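PDB 6JCL: catechol O-methyltransferase from Mycobacterium tuberculosis, which transfers a methyl group from S-adenosyl-L-methionine to a hydroxyl of catechol-like compounds, with the help of a divalent metal cation, and works as a homodimer. Local coordinates for residues Ser18-Asp23 against Ser45-Lys50; Glu38-Ala43 against Pro95-Val100; Pro196-Thr201 against Ala215-Arg220; Asn144-Ile149 against Ala185-Gln190. All coordinates share one frame; numbering follows the deposited sequence. Where two conformers were deposited one is given.

Contact 1: residues Ser18-Asp23 against Ser45-Lys50; sequences STLVGD and SAQQGK
Leu20 and Val21, in the last turn of helix 9-21, meet Gln47 and Lys50 on the first turns of helix 46-58. Leu20 comes first and makes two different contacts. Leu20 CD1 lies 3.6 Å from Gln47 OE1, and the two side chains cross at about a right angle. Leu20 O accepts a hydrogen bond from Lys50 NZ, 2.9 Å away. The C=O...N angle is 152°, and the ammonium is tilted 27° from the carbonyl plane. Lys50 reaches this oxygen with CG anti to the backbone N and with bends at chi2 and chi4. Its NZ also forms a salt bridge with Asp199 of the second subunit and a hydrogen bond with Ala200 O of that subunit, so one ammonium ties this helix end to the dimer partner.

Val21 follows. Its CG2 is anti to its own carbonyl carbon and does all the touching. Val21 CG2 sits 3.6 Å from Gln47 NE2. Lys50 CD lies 4.0 Å from the same Val21 CG2, and Ala46 CB is a little farther off. The amide of Gln47 thus lies against Leu20 with its oxygen and against Val21 with its nitrogen. NE2 is held by Asp17 of helix 9-21, and OE1 by the backbone N of Ala202 of the second subunit.

In the second segment, Ser45 and Gln48 form a capping box that starts helix 46-58. The contact packs the end of helix 9-21 against the start of helix 46-58, with strand 198-206 of the second subunit alongside.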
loop_
_atom_site.group_PDB
_atom_site.type_symbol
_atom_site.label_atom_id
_atom_site.label_comp_id
_atom_site.label_asym_id
_atom_site.label_seq_id
_atom_site.Cartn_x
_atom_site.Cartn_y
_atom_site.Cartn_z
ATOM N N SER A 18 -12.095 -8.625 -11.701
ATOM C CA SER A 18 -12.380 -9.942 -12.258
ATOM C C SER A 18 -11.185 -10.880 -12.148
ATOM O O SER A 18 -11.359 -12.100 -12.039
ATOM C CB SER A 18 -12.806 -9.801 -13.720
ATOM O OG SER A 18 -12.636 -11.019 -14.423
ATOM N N THR A 19 -9.972 -10.336 -12.167
ATOM C CA THR A 19 -8.772 -11.149 -12.225
ATOM C C THR A 19 -8.241 -11.521 -10.843
ATOM O O THR A 19 -7.747 -12.643 -10.656
ATOM C CB THR A 19 -7.726 -10.387 -13.034
ATOM O OG1 THR A 19 -8.233 -10.189 -14.368
ATOM C CG2 THR A 19 -6.424 -11.159 -13.087
ATOM N N LEU A 20 -8.323 -10.599 -9.880
ATOM C CA LEU A 20 -7.681 -10.761 -8.581
ATOM C C LEU A 20 -8.650 -10.999 -7.438
ATOM O O LEU A 20 -8.229 -11.505 -6.395
ATOM C CB LEU A 20 -6.831 -9.524 -8.253
ATOM C CG LEU A 20 -5.713 -9.199 -9.242
ATOM C CD1 LEU A 20 -4.994 -7.947 -8.771
ATOM C CD2 LEU A 20 -4.746 -10.356 -9.382
ATOM N N VAL A 21 -9.912 -10.624 -7.582
ATOM C CA VAL A 21 -10.921 -10.838 -6.552
ATOM C C VAL A 21 -11.934 -11.897 -6.985
ATOM O O VAL A 21 -12.193 -12.860 -6.254
ATOM C CB VAL A 21 -11.619 -9.513 -6.180
ATOM C CG1 VAL A 21 -12.721 -9.758 -5.127
ATOM C CG2 VAL A 21 -10.599 -8.505 -5.643
ATOM N N GLY A 22 -12.490 -11.755 -8.191
ATOM C CA GLY A 22 -13.469 -12.715 -8.685
ATOM C C GLY A 22 -14.838 -12.506 -8.060
ATOM O O GLY A 22 -15.144 -11.458 -7.492
ATOM N N ASP A 23 -15.687 -13.521 -8.187
ATOM C CA ASP A 23 -17.006 -13.443 -7.573
ATOM C C ASP A 23 -16.877 -13.540 -6.058
ATOM O O ASP A 23 -16.198 -14.422 -5.534
ATOM C CB ASP A 23 -17.923 -14.543 -8.103
ATOM C CG ASP A 23 -17.749 -14.777 -9.582
ATOM O OD1 ASP A 23 -18.150 -13.890 -10.367
ATOM O OD2 ASP A 23 -17.229 -15.845 -9.968
ATOM N N SER A 45 -13.357 0.531 -2.996
ATOM C CA SER A 45 -13.428 -0.381 -4.118
ATOM C C SER A 45 -12.884 -1.742 -3.698
ATOM O O SER A 45 -12.251 -1.889 -2.649
ATOM C CB SER A 45 -12.616 0.152 -5.285
ATOM O OG SER A 45 -11.238 0.076 -4.948
ATOM N N ALA A 46 -13.108 -2.741 -4.545
ATOM C CA ALA A 46 -12.632 -4.080 -4.193
ATOM C C ALA A 46 -11.107 -4.129 -4.094
ATOM O O ALA A 46 -10.566 -4.783 -3.199
ATOM C CB ALA A 46 -13.144 -5.112 -5.203
ATOM N N GLN A 47 -10.385 -3.463 -5.011
ATOM C CA GLN A 47 -8.920 -3.486 -4.909
ATOM C C GLN A 47 -8.441 -2.787 -3.635
ATOM O O GLN A 47 -7.465 -3.222 -2.993
ATOM C CB GLN A 47 -8.278 -2.829 -6.142
ATOM C CG GLN A 47 -8.564 -3.534 -7.502
ATOM C CD GLN A 47 -8.265 -5.029 -7.491
ATOM O OE1 GLN A 47 -7.120 -5.453 -7.307
ATOM N NE2 GLN A 47 -9.301 -5.842 -7.708
ATOM N N GLN A 48 -9.102 -1.683 -3.275
ATOM C CA GLN A 48 -8.760 -0.951 -2.064
ATOM C C GLN A 48 -9.058 -1.774 -0.822
ATOM O O GLN A 48 -8.257 -1.810 0.122
ATOM C CB GLN A 48 -9.534 0.365 -2.016
ATOM C CG GLN A 48 -9.151 1.336 -3.094
ATOM C CD GLN A 48 -10.098 2.530 -3.140
ATOM O OE1 GLN A 48 -11.198 2.483 -2.592
ATOM N NE2 GLN A 48 -9.672 3.599 -3.805
ATOM N N GLY A 49 -10.232 -2.398 -0.786
ATOM C CA GLY A 49 -10.561 -3.243 0.348
ATOM C C GLY A 49 -9.606 -4.412 0.472
ATOM O O GLY A 49 -9.102 -4.704 1.558
ATOM N N LYS A 50 -9.290 -5.058 -0.649
ATOM C CA LYS A 50 -8.345 -6.157 -0.586
ATOM C C LYS A 50 -6.985 -5.685 -0.085
ATOM O O LYS A 50 -6.313 -6.407 0.657
ATOM C CB LYS A 50 -8.213 -6.815 -1.953
ATOM C CG LYS A 50 -7.336 -8.082 -1.901
ATOM C CD LYS A 50 -8.027 -9.192 -2.649
ATOM C CE LYS A 50 -7.363 -10.516 -2.388
ATOM N NZ LYS A 50 -7.398 -11.345 -3.594
#

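Contact 2: residues Glu38-Ala43 against Pro95-Val100. With SAH (S-adenosyl-L-homocysteine), chain I.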
loop_
_atom_site.group_PDB
_atom_site.type_symbol
_atom_site.label_atom_id
_atom_site.label_comp_id
_atom_site.label_asym_id
_atom_site.label_seq_id
_atom_site.Cartn_x
_atom_site.Cartn_y
_atom_site.Cartn_z
ATOM N N GLU A 38 -30.470 2.410 1.065
ATOM C CA GLU A 38 -30.177 3.733 0.501
ATOM C C GLU A 38 -28.931 4.361 1.114
ATOM O O GLU A 38 -28.848 5.582 1.279
ATOM C CB GLU A 38 -31.379 4.675 0.644
ATOM C CG GLU A 38 -32.596 4.179 -0.115
ATOM C CD GLU A 38 -33.784 5.108 0.014
ATOM O OE1 GLU A 38 -34.236 5.362 1.152
ATOM O OE2 GLU A 38 -34.255 5.594 -1.032
ATOM N N LEU A 39 -27.946 3.542 1.452
ATOM C CA LEU A 39 -26.667 4.087 1.870
ATOM C C LEU A 39 -25.951 4.683 0.661
ATOM O O LEU A 39 -26.076 4.171 -0.454
ATOM C CB LEU A 39 -25.801 3.000 2.512
ATOM C CG LEU A 39 -25.935 2.781 4.024
ATOM C CD1 LEU A 39 -27.363 2.552 4.482
ATOM C CD2 LEU A 39 -25.045 1.621 4.454
ATOM N N PRO A 40 -25.202 5.767 0.850
ATOM C CA PRO A 40 -24.409 6.308 -0.261
ATOM C C PRO A 40 -23.418 5.270 -0.768
ATOM O O PRO A 40 -22.837 4.509 0.003
ATOM C CB PRO A 40 -23.694 7.510 0.364
ATOM C CG PRO A 40 -23.705 7.251 1.852
ATOM C CD PRO A 40 -24.969 6.479 2.116
ATOM N N ARG A 41 -23.237 5.236 -2.086
ATOM C CA ARG A 41 -22.375 4.234 -2.713
ATOM C C ARG A 41 -20.928 4.727 -2.719
ATOM O O ARG A 41 -20.346 5.052 -3.753
ATOM C CB ARG A 41 -22.887 3.921 -4.114
ATOM C CG ARG A 41 -24.342 3.505 -4.081
ATOM C CD ARG A 41 -24.896 3.169 -5.449
ATOM N NE ARG A 41 -24.779 1.742 -5.706
ATOM C CZ ARG A 41 -25.303 1.130 -6.759
ATOM N NH1 ARG A 41 -25.143 -0.181 -6.911
ATOM N NH2 ARG A 41 -25.998 1.828 -7.652
ATOM N N ILE A 42 -20.340 4.765 -1.517
ATOM C CA ILE A 42 -19.028 5.383 -1.333
ATOM C C ILE A 42 -18.056 4.456 -0.604
ATOM O O ILE A 42 -17.063 4.910 -0.037
ATOM C CB ILE A 42 -19.155 6.723 -0.584
ATOM C CG1 ILE A 42 -19.692 6.504 0.836
ATOM C CG2 ILE A 42 -20.031 7.751 -1.407
ATOM C CD1 ILE A 42 -19.715 7.792 1.706
ATOM N N ALA A 43 -18.350 3.160 -0.595
ATOM C CA ALA A 43 -17.478 2.172 0.017
ATOM C C ALA A 43 -16.153 2.076 -0.724
ATOM O O ALA A 43 -16.026 2.481 -1.884
ATOM C CB ALA A 43 -18.159 0.802 0.002
ATOM N N PRO A 95 -27.142 5.166 13.413
ATOM C CA PRO A 95 -27.681 3.843 13.778
ATOM C C PRO A 95 -28.111 3.006 12.587
ATOM O O PRO A 95 -27.929 1.782 12.602
ATOM C CB PRO A 95 -28.866 4.192 14.694
ATOM C CG PRO A 95 -28.509 5.531 15.271
ATOM C CD PRO A 95 -27.756 6.261 14.189
ATOM N N LYS A 96 -28.676 3.629 11.550
ATOM C CA LYS A 96 -29.117 2.855 10.397
ATOM C C LYS A 96 -27.931 2.240 9.657
ATOM O O LYS A 96 -28.010 1.094 9.198
ATOM C CB LYS A 96 -29.950 3.737 9.470
ATOM C CG LYS A 96 -30.575 2.977 8.321
ATOM C CD LYS A 96 -31.083 3.927 7.252
ATOM C CE LYS A 96 -31.775 3.162 6.138
ATOM N NZ LYS A 96 -32.106 4.041 4.986
ATOM N N HIS A 97 -26.818 2.974 9.535
ATOM C CA HIS A 97 -25.623 2.381 8.934
ATOM C C HIS A 97 -25.128 1.211 9.775
ATOM O O HIS A 97 -24.813 0.141 9.247
ATOM C CB HIS A 97 -24.526 3.440 8.783
ATOM C CG HIS A 97 -24.901 4.538 7.843
ATOM N ND1 HIS A 97 -24.004 5.490 7.407
ATOM C CD2 HIS A 97 -26.089 4.843 7.265
ATOM C CE1 HIS A 97 -24.619 6.322 6.586
ATOM N NE2 HIS A 97 -25.889 5.966 6.502
ATOM N N ALA A 98 -25.072 1.392 11.094
ATOM C CA ALA A 98 -24.605 0.311 11.962
ATOM C C ALA A 98 -25.457 -0.942 11.805
ATOM O O ALA A 98 -24.927 -2.060 11.779
ATOM C CB ALA A 98 -24.610 0.761 13.421
ATOM N N GLU A 99 -26.779 -0.781 11.696
ATOM C CA GLU A 99 -27.650 -1.952 11.581
ATOM C C GLU A 99 -27.408 -2.708 10.282
ATOM O O GLU A 99 -27.338 -3.949 10.278
ATOM C CB GLU A 99 -29.116 -1.530 11.697
ATOM C CG GLU A 99 -29.964 -2.460 12.551
ATOM C CD GLU A 99 -29.273 -2.884 13.852
ATOM O OE1 GLU A 99 -29.430 -4.058 14.245
ATOM O OE2 GLU A 99 -28.586 -2.053 14.489
ATOM N N VAL A 100 -27.272 -1.978 9.177
ATOM C CA VAL A 100 -26.940 -2.591 7.893
ATOM C C VAL A 100 -25.589 -3.288 7.966
ATOM O O VAL A 100 -25.432 -4.416 7.478
ATOM C CB VAL A 100 -26.975 -1.528 6.779
ATOM C CG1 VAL A 100 -26.389 -2.086 5.467
ATOM C CG2 VAL A 100 -28.391 -1.031 6.577
HETATM N N SAH I . -15.254 2.793 5.510
HETATM C CA SAH I . -16.489 2.569 4.742
HETATM C CB SAH I . -17.073 3.909 4.305
HETATM C CG SAH I . -17.265 4.914 5.438
HETATM S SD SAH I . -18.274 6.301 4.855
HETATM C C SAH I . -16.233 1.682 3.532
HETATM O O SAH I . -16.943 0.704 3.272
HETATM O OXT SAH I . -15.269 1.932 2.818
HETATM C "C5'" SAH I . -18.097 7.338 6.327
HETATM C "C4'" SAH I . -18.918 6.853 7.525
HETATM O "O4'" SAH I . -18.532 7.623 8.646
HETATM C "C3'" SAH I . -20.434 7.052 7.394
HETATM O "O3'" SAH I . -21.080 5.806 7.654
HETATM C "C2'" SAH I . -20.793 8.071 8.462
HETATM O "O2'" SAH I . -22.102 7.923 9.000
HETATM C "C1'" SAH I . -19.656 7.864 9.466
HETATM N N9 SAH I . -19.403 8.995 10.371
HETATM C C8 SAH I . -19.463 10.338 10.057
HETATM N N7 SAH I . -19.154 11.029 11.177
HETATM C C5 SAH I . -18.890 10.147 12.175
HETATM C C6 SAH I . -18.543 10.334 13.512
HETATM N N6 SAH I . -18.406 11.557 14.037
HETATM N N1 SAH I . -18.332 9.222 14.292
HETATM C C2 SAH I . -18.495 7.946 13.772
HETATM N N3 SAH I . -18.853 7.762 12.453
HETATM C C4 SAH I . -19.045 8.866 11.676
#
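His97 has its CG anti to the carbonyl carbon (chi1 -64°), and Leu39 brings its CG over one face of the imidazole. Leu39 CG stands 4.2 Å from the centroid of the His97 ring, 25° off the normal, in a CH-pi contact offset toward the rim. Leu39 CD1 touches His97 CD2 at 3.8 Å. The other methyl, Leu39 CD2, meets Val100 CG1 tip to tip at 4.1 Å. Pro40 CD approaches the ring obliquely near CE1.

The ring is also gripped at its edge. His97 ND1 donates a hydrogen bond of 3.0 Å to the ribose O3' of S-adenosyl-L-homocysteine (SAH), with an N-H...O angle of 163°. The contact is therefore part of the cofactor pocket of this class I-like methyltransferase. Glu92, at the end of the preceding strand 87-92, also bonds the cofactor, and helix 95-107 begins just after it. The 38-43 loop adds two more pocket residues. Ile42 CD1 lies 3.8 Å from SAH SD. Ala43 CB is 3.5 Å from SAH O, a carboxylate oxygen.

Toward the surface the chemistry turns polar. Glu38 closes helix 25-36 as the C-prime residue of a Schellman motif. Glu38 OE1 is 4.6 Å from Lys96 NZ, too far for a salt bridge. Lys96 NZ instead bonds the backbone O of Ala37, linking helix 95-107 to the same helix end.

Contact 3: residues Pro196-Thr201 against Ala215-Arg220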
loop_
_atom_site.group_PDB
_atom_site.type_symbol
_atom_site.label_atom_id
_atom_site.label_comp_id
_atom_site.label_asym_id
_atom_site.label_seq_id
_atom_site.Cartn_x
_atom_site.Cartn_y
_atom_site.Cartn_z
ATOM N N PRO A 196 5.936 14.357 15.222
ATOM C CA PRO A 196 7.187 13.623 15.469
ATOM C C PRO A 196 6.971 12.144 15.754
ATOM O O PRO A 196 7.922 11.357 15.637
ATOM C CB PRO A 196 7.793 14.353 16.677
ATOM C CG PRO A 196 6.620 14.945 17.395
ATOM C CD PRO A 196 5.624 15.318 16.294
ATOM N N GLY A 197 5.752 11.739 16.097
ATOM C CA GLY A 197 5.441 10.359 16.377
ATOM C C GLY A 197 5.001 9.555 15.178
ATOM O O GLY A 197 4.661 8.373 15.326
ATOM N N LEU A 198 5.001 10.152 13.986
ATOM C CA LEU A 198 4.516 9.483 12.787
ATOM C C LEU A 198 5.573 9.530 11.697
ATOM O O LEU A 198 6.274 10.530 11.547
ATOM C CB LEU A 198 3.229 10.145 12.261
ATOM C CG LEU A 198 1.964 10.067 13.118
ATOM C CD1 LEU A 198 0.863 10.881 12.440
ATOM C CD2 LEU A 198 1.535 8.607 13.300
ATOM N N ASP A 199 5.669 8.455 10.924
ATOM C CA ASP A 199 6.429 8.461 9.683
ATOM C C ASP A 199 5.452 8.094 8.583
ATOM O O ASP A 199 4.838 7.026 8.640
ATOM C CB ASP A 199 7.594 7.476 9.743
ATOM C CG ASP A 199 8.766 7.921 8.905
ATOM O OD1 ASP A 199 8.754 9.089 8.448
ATOM O OD2 ASP A 199 9.705 7.115 8.720
ATOM N N ALA A 200 5.294 8.970 7.587
ATOM C CA ALA A 200 4.131 8.881 6.710
ATOM C C ALA A 200 4.508 9.016 5.246
ATOM O O ALA A 200 5.528 9.628 4.898
ATOM C CB ALA A 200 3.111 9.985 7.051
ATOM N N THR A 201 3.659 8.433 4.400
ATOM C CA THR A 201 3.684 8.642 2.964
ATOM C C THR A 201 2.245 8.761 2.467
ATOM O O THR A 201 1.294 8.454 3.186
ATOM C CB THR A 201 4.437 7.512 2.243
ATOM O OG1 THR A 201 4.698 7.906 0.887
ATOM C CG2 THR A 201 3.604 6.229 2.244
ATOM N N ALA A 215 -3.216 8.133 2.823
ATOM C CA ALA A 215 -2.016 8.307 3.626
ATOM C C ALA A 215 -1.785 7.021 4.404
ATOM O O ALA A 215 -2.734 6.388 4.884
ATOM C CB ALA A 215 -2.156 9.494 4.588
ATOM N N LEU A 216 -0.519 6.632 4.515
ATOM C CA LEU A 216 -0.139 5.473 5.323
ATOM C C LEU A 216 0.985 5.905 6.238
ATOM O O LEU A 216 1.961 6.493 5.777
ATOM C CB LEU A 216 0.286 4.293 4.438
ATOM C CG LEU A 216 0.547 2.957 5.192
ATOM C CD1 LEU A 216 0.179 1.727 4.362
ATOM C CD2 LEU A 216 1.997 2.883 5.603
ATOM N N ALA A 217 0.853 5.630 7.535
ATOM C CA ALA A 217 1.870 6.043 8.488
ATOM C C ALA A 217 2.180 4.914 9.459
ATOM O O ALA A 217 1.329 4.066 9.741
ATOM C CB ALA A 217 1.420 7.283 9.263
ATOM N N LEU A 218 3.413 4.912 9.968
ATOM C CA LEU A 218 3.789 4.036 11.067
ATOM C C LEU A 218 3.829 4.848 12.344
ATOM O O LEU A 218 4.311 5.985 12.345
ATOM C CB LEU A 218 5.150 3.397 10.825
ATOM C CG LEU A 218 5.216 2.401 9.670
ATOM C CD1 LEU A 218 6.570 1.699 9.686
ATOM C CD2 LEU A 218 4.094 1.366 9.731
ATOM N N VAL A 219 3.323 4.270 13.429
ATOM C CA VAL A 219 3.439 4.913 14.731
ATOM C C VAL A 219 4.857 4.641 15.212
ATOM O O VAL A 219 5.180 3.530 15.638
ATOM C CB VAL A 219 2.397 4.388 15.726
ATOM C CG1 VAL A 219 2.581 5.069 17.123
ATOM C CG2 VAL A 219 0.985 4.614 15.195
ATOM N N ARG A 220 5.705 5.660 15.163
ATOM C CA ARG A 220 7.073 5.480 15.626
ATOM C C ARG A 220 7.151 5.515 17.143
ATOM O O ARG A 220 8.011 4.850 17.736
ATOM C CB ARG A 220 7.987 6.523 14.976
ATOM C CG ARG A 220 8.032 7.874 15.653
ATOM C CD ARG A 220 9.387 8.547 15.416
ATOM N NE ARG A 220 9.843 8.395 14.035
ATOM C CZ ARG A 220 9.496 9.203 13.034
ATOM N NH1 ARG A 220 9.962 8.983 11.811
ATOM N NH2 ARG A 220 8.682 10.231 13.252
#
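The C-terminal beta hairpin of the chain, strands 198-206 and 212-219, pairs here antiparallel. Asp199 faces Leu218 and Thr201 faces Leu216 as hydrogen-bonded pairs. In the first, Leu218 N reaches Asp199 O at 2.9 Å. In the second, Thr201 N gives Leu216 O a bond nearly along the C=O axis. The non-hydrogen-bonded pair Ala200-Ala217 is close, with the CB atoms 3.9 Å apart. On that face Leu198 CD2 lies 4.3 Å from Ala217 CB.

The hairpin forms one edge of the sheet within this chain. Strand 212-219 lies antiparallel between strands 160-165 and 198-206, giving the strand order 3-2-1-4-5-7-6 of the class I methyltransferase (Rossmann-like) fold. Helices 145-155 and 180-194 cover the face of Leu198 and Ala217. The face of Asp199 and Thr201 turns to the second subunit.

Arg220 closes the open end of the pairing. Its CG lies between the backbone N and the carbonyl carbon (chi1 84°), and the chain bends at chi3. Arg220 NH2 donates to Pro196 O at 2.7 Å. The oxygen lies near the guanidinium plane, while the donor stands well above the carbonyl plane of Pro196. Arg220 NH1 lies 3.6 Å from Asp199 OD1 in a salt bridge, with the two charged planes 44° apart. Lys50 of the second subunit also bridges to this carboxylate, and two cations probably favour its charged form.

Contact 4: residues Asn144-Ile149 against Ala185-Gln190; sequences NNVAYI and ARRTLQ
Asn145 and Thr188 form the close, buried part of this helix pair. Asn145 ND2 donates to Thr188 OG1 at 3.1 Å, with an N-H...O angle of 157° and the oxygen in the amide plane. The two side chains cross at about a right angle. Thr188 OG1 is anti to its carbonyl carbon and also bonds the backbone O of Ala184, one turn back. That second bond ties the hydroxyl to its own helix. Asn145 CB is also close, at 3.1 Å from Thr188 OG1. Beside this polar pair, Ile149 CD1 packs on Thr188 CG2 at 3.8 Å. Val146 CG2 lies 4.1 Å from Thr188 CA, where the CA atoms come nearest, with Val146 CA and Thr188 CA 5.8 Å apart.

Helices 145-155 and 180-194 lie on the same side of the central sheet. Their short segments run 32° apart, with axes 9.8 Å from each other at closest approach. Ile138 of strand 133-138 packs against Asn145 and Ile149. Tyr148, on another side of helix 145-155, touches the bound S-adenosyl-L-homocysteine and bonds Asp141 through its hydroxyl.

The outer side is looser and has no hydrogen bond between the segments. There the exposed Arg187, extended from CG to NE, reaches across Val146 at about a right angle. Val146 CG2 sits 4.0 Å above the centre of the Arg187 guanidinium, and Val146 CG1 lies 3.7 Å from Arg187 NH2.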
loop_
_atom_site.group_PDB
_atom_site.type_symbol
_atom_site.label_atom_id
_atom_site.label_comp_id
_atom_site.label_asym_id
_atom_site.label_seq_id
_atom_site.Cartn_x
_atom_site.Cartn_y
_atom_site.Cartn_z
ATOM N N ASN A 144 -12.521 15.668 11.357
ATOM C CA ASN A 144 -11.929 15.100 12.560
ATOM C C ASN A 144 -10.798 14.123 12.270
ATOM O O ASN A 144 -10.334 13.444 13.195
ATOM C CB ASN A 144 -13.003 14.417 13.403
ATOM C CG ASN A 144 -13.646 15.367 14.394
ATOM O OD1 ASN A 144 -12.960 16.151 15.066
ATOM N ND2 ASN A 144 -14.963 15.297 14.503
ATOM N N ASN A 145 -10.314 14.048 11.024
ATOM C CA ASN A 145 -9.148 13.206 10.752
ATOM C C ASN A 145 -8.048 13.439 11.792
ATOM O O ASN A 145 -7.488 12.494 12.353
ATOM C CB ASN A 145 -8.561 13.511 9.380
ATOM C CG ASN A 145 -9.252 12.815 8.230
ATOM O OD1 ASN A 145 -10.125 11.950 8.378
ATOM N ND2 ASN A 145 -8.872 13.244 7.036
ATOM N N VAL A 146 -7.715 14.704 12.043
ATOM C CA VAL A 146 -6.573 15.020 12.900
ATOM C C VAL A 146 -6.822 14.545 14.327
ATOM O O VAL A 146 -5.944 13.938 14.951
ATOM C CB VAL A 146 -6.262 16.527 12.838
ATOM C CG1 VAL A 146 -5.431 16.963 14.035
ATOM C CG2 VAL A 146 -5.535 16.843 11.532
ATOM N N ALA A 147 -8.021 14.805 14.868
ATOM C CA ALA A 147 -8.363 14.265 16.188
ATOM C C ALA A 147 -8.302 12.736 16.207
ATOM O O ALA A 147 -7.799 12.138 17.177
ATOM C CB ALA A 147 -9.756 14.726 16.598
ATOM N N TYR A 148 -8.818 12.086 15.152
ATOM C CA TYR A 148 -8.810 10.624 15.123
ATOM C C TYR A 148 -7.389 10.083 15.034
ATOM O O TYR A 148 -7.083 9.028 15.607
ATOM C CB TYR A 148 -9.656 10.095 13.956
ATOM C CG TYR A 148 -11.108 10.484 14.056
ATOM C CD1 TYR A 148 -11.702 10.721 15.294
ATOM C CD2 TYR A 148 -11.886 10.609 12.912
ATOM C CE1 TYR A 148 -13.033 11.092 15.388
ATOM C CE2 TYR A 148 -13.210 10.981 12.992
ATOM C CZ TYR A 148 -13.784 11.205 14.227
ATOM O OH TYR A 148 -15.103 11.585 14.299
ATOM N N ILE A 149 -6.508 10.787 14.319
ATOM C CA ILE A 149 -5.112 10.360 14.244
ATOM C C ILE A 149 -4.451 10.481 15.616
ATOM O O ILE A 149 -3.714 9.584 16.048
ATOM C CB ILE A 149 -4.353 11.164 13.170
ATOM C CG1 ILE A 149 -4.845 10.788 11.776
ATOM C CG2 ILE A 149 -2.826 10.928 13.290
ATOM C CD1 ILE A 149 -4.519 11.863 10.734
ATOM N N ALA A 185 -8.333 17.287 4.053
ATOM C CA ALA A 185 -7.260 16.401 3.616
ATOM C C ALA A 185 -5.913 17.117 3.621
ATOM O O ALA A 185 -4.900 16.545 4.024
ATOM C CB ALA A 185 -7.564 15.862 2.219
ATOM N N ARG A 186 -5.873 18.357 3.145
ATOM C CA ARG A 186 -4.606 19.076 3.135
ATOM C C ARG A 186 -4.078 19.275 4.550
ATOM O O ARG A 186 -2.883 19.080 4.807
ATOM C CB ARG A 186 -4.769 20.423 2.423
ATOM C CG ARG A 186 -3.501 21.267 2.399
ATOM C CD ARG A 186 -3.779 22.646 1.786
ATOM N NE ARG A 186 -2.614 23.523 1.783
ATOM C CZ ARG A 186 -1.730 23.583 0.793
ATOM N NH1 ARG A 186 -0.703 24.420 0.864
ATOM N NH2 ARG A 186 -1.865 22.795 -0.266
ATOM N N ARG A 187 -4.956 19.660 5.481
ATOM C CA ARG A 187 -4.533 19.851 6.865
ATOM C C ARG A 187 -4.115 18.527 7.485
ATOM O O ARG A 187 -3.173 18.483 8.281
ATOM C CB ARG A 187 -5.671 20.472 7.685
ATOM C CG ARG A 187 -5.325 20.633 9.168
ATOM C CD ARG A 187 -6.546 20.812 10.062
ATOM N NE ARG A 187 -6.168 20.813 11.478
ATOM C CZ ARG A 187 -6.985 20.497 12.479
ATOM N NH1 ARG A 187 -8.240 20.153 12.234
ATOM N NH2 ARG A 187 -6.545 20.524 13.730
ATOM N N THR A 188 -4.816 17.444 7.133
ATOM C CA THR A 188 -4.446 16.123 7.638
ATOM C C THR A 188 -3.028 15.763 7.220
ATOM O O THR A 188 -2.224 15.286 8.035
ATOM C CB THR A 188 -5.430 15.084 7.099
ATOM O OG1 THR A 188 -6.736 15.345 7.622
ATOM C CG2 THR A 188 -5.003 13.635 7.462
ATOM N N LEU A 189 -2.714 15.958 5.938
ATOM C CA LEU A 189 -1.387 15.619 5.436
ATOM C C LEU A 189 -0.311 16.483 6.095
ATOM O O LEU A 189 0.780 15.996 6.444
ATOM C CB LEU A 189 -1.359 15.775 3.913
ATOM C CG LEU A 189 -2.218 14.769 3.130
ATOM C CD1 LEU A 189 -2.350 15.245 1.675
ATOM C CD2 LEU A 189 -1.593 13.392 3.190
ATOM N N GLN A 190 -0.597 17.769 6.277
ATOM C CA GLN A 190 0.382 18.632 6.929
ATOM C C GLN A 190 0.602 18.214 8.378
ATOM O O GLN A 190 1.744 18.191 8.861
ATOM C CB GLN A 190 -0.077 20.083 6.827
ATOM C CG GLN A 190 0.026 20.580 5.383
ATOM C CD GLN A 190 -0.463 22.008 5.218
ATOM O OE1 GLN A 190 -1.485 22.395 5.776
ATOM N NE2 GLN A 190 0.282 22.801 4.449
#

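In the fold
Contacts 1, 3 and 4 are largely buried, while contact 2 lies at the surface beside the cofactor. Contacts 3 and 4 are neighbours. Helix 180-194 is followed, after a short loop, by strand 198-206, and Leu198 CD1 packs on Ile149 CG2 at 3.8 Å. Contacts 1 and 3 lie far apart in one chain but meet across the dimer. The chemistry of the four differs. Contact 3 rests mainly on backbone bonds between strands, with Arg220 adding charged bonds at its end. Contacts 1 and 4 each pair apolar packing with one hydrogen bond between helices. Contact 2 has apolar and CH-pi contacts, no hydrogen bond between its segments, and one to the cofactor product.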